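Local coordinates for protein acetyltransferase (Klebsiella pneumoniae, PDB 5XUN) that probably transfers the acetyl group of acetyl-CoA to glycyl-tRNA(Gly), acting as the GNAT-family toxin of a type II toxin-antitoxin system, at residues B[130-135]-B[148-153]; B[140-145]-B[159-164]. The protein carries 1 engineered substitution. One frame throughout, in Å; residues are numbered along the deposited sequence.

Interaction 1 (B[130-135]-B[148-153]); sequences YGLFVE and LGFIQL. With ACO (acetyl coenzyme *a), chain E.
The ring of Phe-150 takes Leu-132 at its edge and Val-134 obliquely, while that of Phe-133, on the other side of the sheet, is approached obliquely by Leu-153. Close to the plane of the Phe-150 ring, Leu-132 CD2 lies 3.8 Å from Phe-150 CZ. Val-134 comes in nearly at right angles to the aromatic side chain, its CG1 3.7 Å from Phe-150 CE2. The two branches of this valine divide the work: with chi1 at 65°, CG1 stands between the backbone N and the carbonyl carbon and meets the ring, whereas CG2, anti to the N, is 3.6 Å from the acetyl methyl CH3 of the bound acetyl coenzyme A. The carbonyl O of Glu-135 approaches the same methyl carbon at 3.1 Å. Phe-133 starts out away from 148-153, yet its ring leans back far enough for CE2 to lie 3.6 Å from Leu-153 CD1.

All three pairs are apolar, and the polar element sits beside them: Gln-152 NE2 donates to Leu-153 O (2.6 Å, N-H...O angle 149°), in the carbonyl plane on a lone pair, and is also hydrogen-bonded to Ser-158 O. Gly-149, at positive phi, ends helix 139-147 in a Schellman motif and leads the chain towards Phe-150.

Strands 131-135 and 151-152 are not neighbours in the sheet; strand 160-164 runs between them, antiparallel to both. The contacts therefore reach across it on its two faces. Phe-150 is further enclosed by edge-to-face rings of Phe-145 and Tyr-163 and by Met-117 of helix 108-126, while Phe-133 meets Phe-70 of strand 59-71.

Interaction 2 (B[140-145]-B[159-164]); sequences KAKAFF and NLLFYP. Engineered in segment 140-145: Phe-145 (natural residue Tyr). With ACO (acetyl coenzyme *a), chain E.
Leu-161 and Lys-142 have the most surface buried here, and the leucine reaches the helix with a single methyl. Its CD1 lies 3.5 Å from Phe-145 CB and 4.0 Å from the backbone O of Lys-142, so the tip of the side chain rests on the helix between Lys-142 and Phe-145. CG of Leu-161 is anti to the carbonyl carbon (chi1 -52°), and an extended chi2 carries CD1 outward to the helix.

Lys-142 runs fully extended past the start of strand 160-164, crossing Asn-159 at about a right angle, with CD 3.9 Å from Asn-159 OD1, a packing contact. Its ammonium has other partners: NZ is hydrogen-bonded to Ser-158 O, Glu-156 O and Gln-152 OE1, three neutral oxygens that probably help to offset the cost of burying the charge.

Phe-145, an engineered replacement of the natural tyrosine, offers CB to Leu-161 and turns its ring away, bringing the edge near the thioester: CE2 is 4.1 Å from C of acetyl coenzyme A. Elsewhere on the helix, Ala-141 CB sits 3.7 Å from the cofactor's C2P, and one face of the Phe-144 ring lies against CCP.

Helix 139-147 thus packs on strand 160-164 and, through Phe-145, on Val-134 of neighbouring strand 131-135, while Phe-144 touches Val-113 of helix 108-126.

Interactions 1 and 2 share one sheet and interleave along the chain, their centres about 6 Å apart. Strand 160-164, one side of interaction 2, holds both segments of interaction 1 by backbone bonds: Leu-132 N lies 2.8 Å from Tyr-163 O, and Ile-151 N is 2.8 Å from Phe-162 O. Helix 139-147 joins 130-135 to 148-153, so it bridges interaction 1 in sequence while packing in interaction 2. Each interaction reaches the coenzyme through one segment: 130-135 at the acetyl methyl, and 140-145 from the thioester along the pantetheine arm to the pyrophosphate.

Interaction 1 (B[130-135]-B[148-153])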
loop_
_atom_site.group_PDB
_atom_site.type_symbol
_atom_site.label_atom_id
_atom_site.label_comp_id
_atom_site.label_asym_id
_atom_site.label_seq_id
_atom_site.Cartn_x
_atom_site.Cartn_y
_atom_site.Cartn_z
ATOM N N TYR B 130 -7.504 1.650 3.297
ATOM C CA TYR B 130 -8.635 2.047 4.125
ATOM C C TYR B 130 -8.233 3.027 5.221
ATOM O O TYR B 130 -9.094 3.744 5.741
ATOM C CB TYR B 130 -9.290 0.805 4.740
ATOM C CG TYR B 130 -10.553 1.099 5.519
ATOM C CD1 TYR B 130 -11.722 1.488 4.866
ATOM C CD2 TYR B 130 -10.582 0.981 6.901
ATOM C CE1 TYR B 130 -12.880 1.765 5.572
ATOM C CE2 TYR B 130 -11.736 1.254 7.618
ATOM C CZ TYR B 130 -12.879 1.645 6.949
ATOM O OH TYR B 130 -14.021 1.916 7.657
ATOM N N GLY B 131 -6.952 3.088 5.561
ATOM C CA GLY B 131 -6.466 4.118 6.452
ATOM C C GLY B 131 -5.031 3.848 6.854
ATOM O O GLY B 131 -4.362 2.969 6.299
ATOM N N LEU B 132 -4.578 4.619 7.841
ATOM C CA LEU B 132 -3.204 4.562 8.322
ATOM C C LEU B 132 -3.174 3.832 9.656
ATOM O O LEU B 132 -3.810 4.267 10.621
ATOM C CB LEU B 132 -2.614 5.964 8.457
ATOM C CG LEU B 132 -1.222 6.117 9.084
ATOM C CD1 LEU B 132 -0.105 5.621 8.168
ATOM C CD2 LEU B 132 -0.997 7.573 9.446
ATOM N N PHE B 133 -2.423 2.737 9.707
ATOM C CA PHE B 133 -2.291 1.894 10.886
ATOM C C PHE B 133 -1.000 2.256 11.612
ATOM O O PHE B 133 0.024 2.520 10.976
ATOM C CB PHE B 133 -2.279 0.418 10.467
ATOM C CG PHE B 133 -2.193 -0.568 11.615
ATOM C CD1 PHE B 133 -0.967 -0.906 12.175
ATOM C CD2 PHE B 133 -3.335 -1.199 12.088
ATOM C CE1 PHE B 133 -0.881 -1.825 13.214
ATOM C CE2 PHE B 133 -3.259 -2.125 13.130
ATOM C CZ PHE B 133 -2.029 -2.433 13.692
ATOM N N VAL B 134 -1.041 2.263 12.943
ATOM C CA VAL B 134 0.174 2.528 13.709
ATOM C C VAL B 134 0.109 1.764 15.023
ATOM O O VAL B 134 -0.943 1.682 15.664
ATOM C CB VAL B 134 0.384 4.044 13.927
ATOM C CG1 VAL B 134 -0.719 4.641 14.785
ATOM C CG2 VAL B 134 1.753 4.312 14.523
ATOM N N GLU B 135 1.242 1.180 15.406
ATOM C CA GLU B 135 1.398 0.560 16.714
ATOM C C GLU B 135 2.167 1.532 17.596
ATOM O O GLU B 135 3.353 1.779 17.367
ATOM C CB GLU B 135 2.128 -0.774 16.605
ATOM C CG GLU B 135 2.597 -1.314 17.939
ATOM C CD GLU B 135 2.784 -2.813 17.914
ATOM O OE1 GLU B 135 2.429 -3.469 18.913
ATOM O OE2 GLU B 135 3.246 -3.337 16.878
ATOM N N LEU B 148 -3.939 13.678 18.052
ATOM C CA LEU B 148 -4.046 14.008 16.637
ATOM C C LEU B 148 -5.293 13.428 15.988
ATOM O O LEU B 148 -5.545 13.706 14.810
ATOM C CB LEU B 148 -2.795 13.523 15.895
ATOM C CG LEU B 148 -1.519 14.218 16.362
ATOM C CD1 LEU B 148 -0.285 13.619 15.714
ATOM C CD2 LEU B 148 -1.632 15.698 16.028
ATOM N N GLY B 149 -6.068 12.635 16.715
ATOM C CA GLY B 149 -7.327 12.129 16.222
ATOM C C GLY B 149 -7.332 10.674 15.831
ATOM O O GLY B 149 -8.343 10.203 15.301
ATOM N N PHE B 150 -6.255 9.941 16.086
ATOM C CA PHE B 150 -6.276 8.525 15.769
ATOM C C PHE B 150 -7.321 7.832 16.634
ATOM O O PHE B 150 -7.638 8.277 17.737
ATOM C CB PHE B 150 -4.905 7.892 15.998
ATOM C CG PHE B 150 -3.892 8.197 14.919
ATOM C CD1 PHE B 150 -3.384 9.474 14.768
ATOM C CD2 PHE B 150 -3.434 7.197 14.074
ATOM C CE1 PHE B 150 -2.446 9.760 13.790
ATOM C CE2 PHE B 150 -2.493 7.475 13.093
ATOM C CZ PHE B 150 -1.997 8.754 12.951
ATOM N N ILE B 151 -7.881 6.752 16.114
ATOM C CA ILE B 151 -8.929 6.027 16.815
ATOM C C ILE B 151 -8.331 4.746 17.375
ATOM O O ILE B 151 -7.412 4.152 16.798
ATOM C CB ILE B 151 -10.154 5.749 15.915
ATOM C CG1 ILE B 151 -9.802 4.790 14.789
ATOM C CG2 ILE B 151 -10.664 7.046 15.321
ATOM C CD1 ILE B 151 -10.453 3.454 14.921
ATOM N N GLN B 152 -8.924 4.292 18.440
ATOM C CA GLN B 152 -8.416 3.154 19.119
ATOM C C GLN B 152 -8.966 1.855 18.617
ATOM O O GLN B 152 -10.102 1.679 18.532
ATOM C CB GLN B 152 -8.716 3.321 20.605
ATOM C CG GLN B 152 -8.568 2.075 21.395
ATOM C CD GLN B 152 -7.156 1.833 21.760
ATOM O OE1 GLN B 152 -6.623 2.488 22.610
ATOM N NE2 GLN B 152 -6.571 0.833 21.170
ATOM N N LEU B 153 -8.094 0.949 18.302
ATOM C CA LEU B 153 -8.464 -0.367 17.843
ATOM C C LEU B 153 -8.445 -1.378 18.990
ATOM O O LEU B 153 -7.819 -1.136 19.973
ATOM C CB LEU B 153 -7.498 -0.830 16.764
ATOM C CG LEU B 153 -7.369 -0.121 15.428
ATOM C CD1 LEU B 153 -6.205 -0.610 14.611
ATOM C CD2 LEU B 153 -8.621 -0.176 14.609
HETATM N N1A ACO E . 2.020 23.095 16.830
HETATM C C2A ACO E . 1.722 22.041 17.619
HETATM N N3A ACO E . 2.261 21.832 18.837
HETATM C C4A ACO E . 3.166 22.702 19.356
HETATM C C5A ACO E . 3.540 23.880 18.548
HETATM C C6A ACO E . 2.905 24.041 17.219
HETATM N N6A ACO E . 3.208 25.102 16.431
HETATM N N7A ACO E . 4.436 24.579 19.263
HETATM C C8A ACO E . 4.621 23.906 20.419
HETATM N N9A ACO E . 3.861 22.800 20.498
HETATM C C1B ACO E . 3.881 21.858 21.657
HETATM C C2B ACO E . 2.531 21.645 22.331
HETATM O O2B ACO E . 2.441 22.416 23.538
HETATM C C3B ACO E . 2.487 20.157 22.633
HETATM O O3B ACO E . 2.937 19.926 23.966
HETATM P P3B ACO E . 2.335 18.748 24.890
HETATM O O7A ACO E . 1.060 19.331 25.452
HETATM O O8A ACO E . 2.113 17.599 23.935
HETATM O O9A ACO E . 3.423 18.502 25.910
HETATM C C4B ACO E . 3.512 19.534 21.694
HETATM O O4B ACO E . 4.350 20.583 21.206
HETATM C C5B ACO E . 2.902 18.808 20.498
HETATM O O5B ACO E . 3.748 17.708 20.168
HETATM P P1A ACO E . 4.873 17.810 19.019
HETATM O O1A ACO E . 5.841 18.912 19.365
HETATM O O2A ACO E . 4.226 17.797 17.659
HETATM O O3A ACO E . 5.584 16.391 19.229
HETATM P P2A ACO E . 7.179 16.217 19.280
HETATM O O4A ACO E . 7.833 17.136 18.282
HETATM O O5A ACO E . 7.633 16.223 20.719
HETATM O O6A ACO E . 7.261 14.710 18.725
HETATM C CBP ACO E . 7.370 12.391 19.200
HETATM C CCP ACO E . 6.592 13.673 19.439
HETATM C CDP ACO E . 7.633 12.214 17.711
HETATM C CEP ACO E . 6.582 11.208 19.741
HETATM C CAP ACO E . 8.664 12.567 19.986
HETATM O OAP ACO E . 8.327 12.651 21.377
HETATM C C9P ACO E . 9.620 11.430 19.791
HETATM O O9P ACO E . 10.393 11.405 18.842
HETATM N N8P ACO E . 9.570 10.492 20.725
HETATM C C7P ACO E . 10.613 9.504 20.884
HETATM C C6P ACO E . 10.468 8.366 19.883
HETATM C C5P ACO E . 9.018 7.960 19.822
HETATM O O5P ACO E . 8.464 7.485 20.802
HETATM N N4P ACO E . 8.414 8.162 18.654
HETATM C C3P ACO E . 6.997 7.921 18.474
HETATM C C2P ACO E . 6.667 6.442 18.358
HETATM S S1P ACO E . 6.307 6.086 16.671
HETATM C C ACO E . 5.427 4.712 16.939
HETATM O O ACO E . 5.053 4.503 18.077
HETATM C CH3 ACO E . 5.136 3.795 15.784
#

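Interaction 2 (B[140-145]-B[159-164])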
loop_
_atom_site.group_PDB
_atom_site.type_symbol
_atom_site.label_atom_id
_atom_site.label_comp_id
_atom_site.label_asym_id
_atom_site.label_seq_id
_atom_site.Cartn_x
_atom_site.Cartn_y
_atom_site.Cartn_z
ATOM N N LYS B 140 3.336 7.223 25.937
ATOM C CA LYS B 140 3.633 8.601 25.536
ATOM C C LYS B 140 3.330 8.820 24.053
ATOM O O LYS B 140 2.741 9.833 23.675
ATOM C CB LYS B 140 5.095 8.943 25.830
ATOM C CG LYS B 140 5.346 10.419 26.094
ATOM C CD LYS B 140 6.584 10.908 25.362
ATOM C CE LYS B 140 6.885 12.360 25.695
ATOM N NZ LYS B 140 6.386 13.287 24.642
ATOM N N ALA B 141 3.739 7.855 23.227
ATOM C CA ALA B 141 3.441 7.905 21.799
ATOM C C ALA B 141 1.948 7.728 21.549
ATOM O O ALA B 141 1.370 8.394 20.681
ATOM C CB ALA B 141 4.242 6.834 21.060
ATOM N N LYS B 142 1.303 6.854 22.320
ATOM C CA LYS B 142 -0.124 6.611 22.145
ATOM C C LYS B 142 -0.932 7.874 22.398
ATOM O O LYS B 142 -1.814 8.230 21.607
ATOM C CB LYS B 142 -0.578 5.492 23.077
ATOM C CG LYS B 142 -2.065 5.281 23.079
ATOM C CD LYS B 142 -2.423 4.018 23.818
ATOM C CE LYS B 142 -3.919 3.907 23.974
ATOM N NZ LYS B 142 -4.283 2.594 24.541
ATOM N N ALA B 143 -0.638 8.577 23.494
ATOM C CA ALA B 143 -1.339 9.826 23.769
ATOM C C ALA B 143 -1.090 10.841 22.665
ATOM O O ALA B 143 -1.983 11.618 22.308
ATOM C CB ALA B 143 -0.906 10.380 25.128
ATOM N N PHE B 144 0.126 10.850 22.118
ATOM C CA PHE B 144 0.446 11.717 20.989
ATOM C C PHE B 144 -0.491 11.454 19.813
ATOM O O PHE B 144 -1.052 12.389 19.232
ATOM C CB PHE B 144 1.908 11.504 20.590
ATOM C CG PHE B 144 2.293 12.142 19.287
ATOM C CD1 PHE B 144 2.522 13.506 19.209
ATOM C CD2 PHE B 144 2.466 11.370 18.144
ATOM C CE1 PHE B 144 2.889 14.092 18.016
ATOM C CE2 PHE B 144 2.838 11.953 16.947
ATOM C CZ PHE B 144 3.043 13.315 16.881
ATOM N N PHE B 145 -0.670 10.184 19.445
ATOM C CA PHE B 145 -1.499 9.874 18.284
ATOM C C PHE B 145 -2.976 10.093 18.584
ATOM O O PHE B 145 -3.722 10.582 17.727
ATOM C CB PHE B 145 -1.238 8.441 17.813
ATOM C CG PHE B 145 0.086 8.263 17.108
ATOM C CD1 PHE B 145 0.350 8.939 15.924
ATOM C CD2 PHE B 145 1.058 7.420 17.621
ATOM C CE1 PHE B 145 1.552 8.790 15.270
ATOM C CE2 PHE B 145 2.268 7.264 16.968
ATOM C CZ PHE B 145 2.514 7.952 15.788
ATOM N N ASN B 159 -2.244 -0.845 21.989
ATOM C CA ASN B 159 -1.424 0.175 21.346
ATOM C C ASN B 159 -1.717 0.318 19.859
ATOM O O ASN B 159 -1.035 1.088 19.174
ATOM C CB ASN B 159 0.061 -0.141 21.555
ATOM C CG ASN B 159 0.513 0.126 22.978
ATOM O OD1 ASN B 159 0.302 1.219 23.515
ATOM N ND2 ASN B 159 1.110 -0.880 23.609
ATOM N N LEU B 160 -2.729 -0.379 19.354
ATOM C CA LEU B 160 -3.052 -0.348 17.935
ATOM C C LEU B 160 -4.019 0.797 17.675
ATOM O O LEU B 160 -5.112 0.838 18.250
ATOM C CB LEU B 160 -3.652 -1.681 17.491
ATOM C CG LEU B 160 -2.886 -2.933 17.930
ATOM C CD1 LEU B 160 -3.589 -4.192 17.453
ATOM C CD2 LEU B 160 -1.445 -2.902 17.451
ATOM N N LEU B 161 -3.611 1.732 16.823
ATOM C CA LEU B 161 -4.403 2.903 16.485
ATOM C C LEU B 161 -4.556 2.977 14.971
ATOM O O LEU B 161 -3.869 2.279 14.217
ATOM C CB LEU B 161 -3.773 4.194 17.028
ATOM C CG LEU B 161 -3.423 4.184 18.521
ATOM C CD1 LEU B 161 -2.734 5.477 18.913
ATOM C CD2 LEU B 161 -4.669 3.953 19.367
ATOM N N PHE B 162 -5.466 3.837 14.527
ATOM C CA PHE B 162 -5.879 3.832 13.133
ATOM C C PHE B 162 -6.421 5.205 12.784
ATOM O O PHE B 162 -7.139 5.812 13.578
ATOM C CB PHE B 162 -6.944 2.752 12.897
ATOM C CG PHE B 162 -7.468 2.697 11.492
ATOM C CD1 PHE B 162 -6.673 2.236 10.454
ATOM C CD2 PHE B 162 -8.770 3.099 11.210
ATOM C CE1 PHE B 162 -7.165 2.174 9.164
ATOM C CE2 PHE B 162 -9.264 3.043 9.923
ATOM C CZ PHE B 162 -8.459 2.584 8.896
ATOM N N TYR B 163 -6.078 5.686 11.599
ATOM C CA TYR B 163 -6.632 6.938 11.094
ATOM C C TYR B 163 -7.241 6.661 9.726
ATOM O O TYR B 163 -6.500 6.362 8.770
ATOM C CB TYR B 163 -5.556 8.017 11.017
ATOM C CG TYR B 163 -6.104 9.428 10.950
ATOM C CD1 TYR B 163 -6.523 9.971 9.745
ATOM C CD2 TYR B 163 -6.183 10.223 12.091
ATOM C CE1 TYR B 163 -7.012 11.259 9.669
ATOM C CE2 TYR B 163 -6.672 11.520 12.028
ATOM C CZ TYR B 163 -7.084 12.034 10.814
ATOM O OH TYR B 163 -7.568 13.323 10.733
ATOM N N PRO B 164 -8.567 6.744 9.582
ATOM C CA PRO B 164 -9.203 6.304 8.330
ATOM C C PRO B 164 -8.929 7.241 7.163
ATOM O O PRO B 164 -8.875 8.464 7.312
ATOM C CB PRO B 164 -10.698 6.267 8.670
ATOM C CG PRO B 164 -10.862 7.005 9.942
ATOM C CD PRO B 164 -9.531 7.208 10.593
HETATM N N1A ACO E . 2.020 23.095 16.830
HETATM C C2A ACO E . 1.722 22.041 17.619
HETATM N N3A ACO E . 2.261 21.832 18.837
HETATM C C4A ACO E . 3.166 22.702 19.356
HETATM C C5A ACO E . 3.540 23.880 18.548
HETATM C C6A ACO E . 2.905 24.041 17.219
HETATM N N6A ACO E . 3.208 25.102 16.431
HETATM N N7A ACO E . 4.436 24.579 19.263
HETATM C C8A ACO E . 4.621 23.906 20.419
HETATM N N9A ACO E . 3.861 22.800 20.498
HETATM C C1B ACO E . 3.881 21.858 21.657
HETATM C C2B ACO E . 2.531 21.645 22.331
HETATM O O2B ACO E . 2.441 22.416 23.538
HETATM C C3B ACO E . 2.487 20.157 22.633
HETATM O O3B ACO E . 2.937 19.926 23.966
HETATM P P3B ACO E . 2.335 18.748 24.890
HETATM O O7A ACO E . 1.060 19.331 25.452
HETATM O O8A ACO E . 2.113 17.599 23.935
HETATM O O9A ACO E . 3.423 18.502 25.910
HETATM C C4B ACO E . 3.512 19.534 21.694
HETATM O O4B ACO E . 4.350 20.583 21.206
HETATM C C5B ACO E . 2.902 18.808 20.498
HETATM O O5B ACO E . 3.748 17.708 20.168
HETATM P P1A ACO E . 4.873 17.810 19.019
HETATM O O1A ACO E . 5.841 18.912 19.365
HETATM O O2A ACO E . 4.226 17.797 17.659
HETATM O O3A ACO E . 5.584 16.391 19.229
HETATM P P2A ACO E . 7.179 16.217 19.280
HETATM O O4A ACO E . 7.833 17.136 18.282
HETATM O O5A ACO E . 7.633 16.223 20.719
HETATM O O6A ACO E . 7.261 14.710 18.725
HETATM C CBP ACO E . 7.370 12.391 19.200
HETATM C CCP ACO E . 6.592 13.673 19.439
HETATM C CDP ACO E . 7.633 12.214 17.711
HETATM C CEP ACO E . 6.582 11.208 19.741
HETATM C CAP ACO E . 8.664 12.567 19.986
HETATM O OAP ACO E . 8.327 12.651 21.377
HETATM C C9P ACO E . 9.620 11.430 19.791
HETATM O O9P ACO E . 10.393 11.405 18.842
HETATM N N8P ACO E . 9.570 10.492 20.725
HETATM C C7P ACO E . 10.613 9.504 20.884
HETATM C C6P ACO E . 10.468 8.366 19.883
HETATM C C5P ACO E . 9.018 7.960 19.822
HETATM O O5P ACO E . 8.464 7.485 20.802
HETATM N N4P ACO E . 8.414 8.162 18.654
HETATM C C3P ACO E . 6.997 7.921 18.474
HETATM C C2P ACO E . 6.667 6.442 18.358
HETATM S S1P ACO E . 6.307 6.086 16.671
HETATM C C ACO E . 5.427 4.712 16.939
HETATM O O ACO E . 5.053 4.503 18.077
HETATM C CH3 ACO E . 5.136 3.795 15.784
#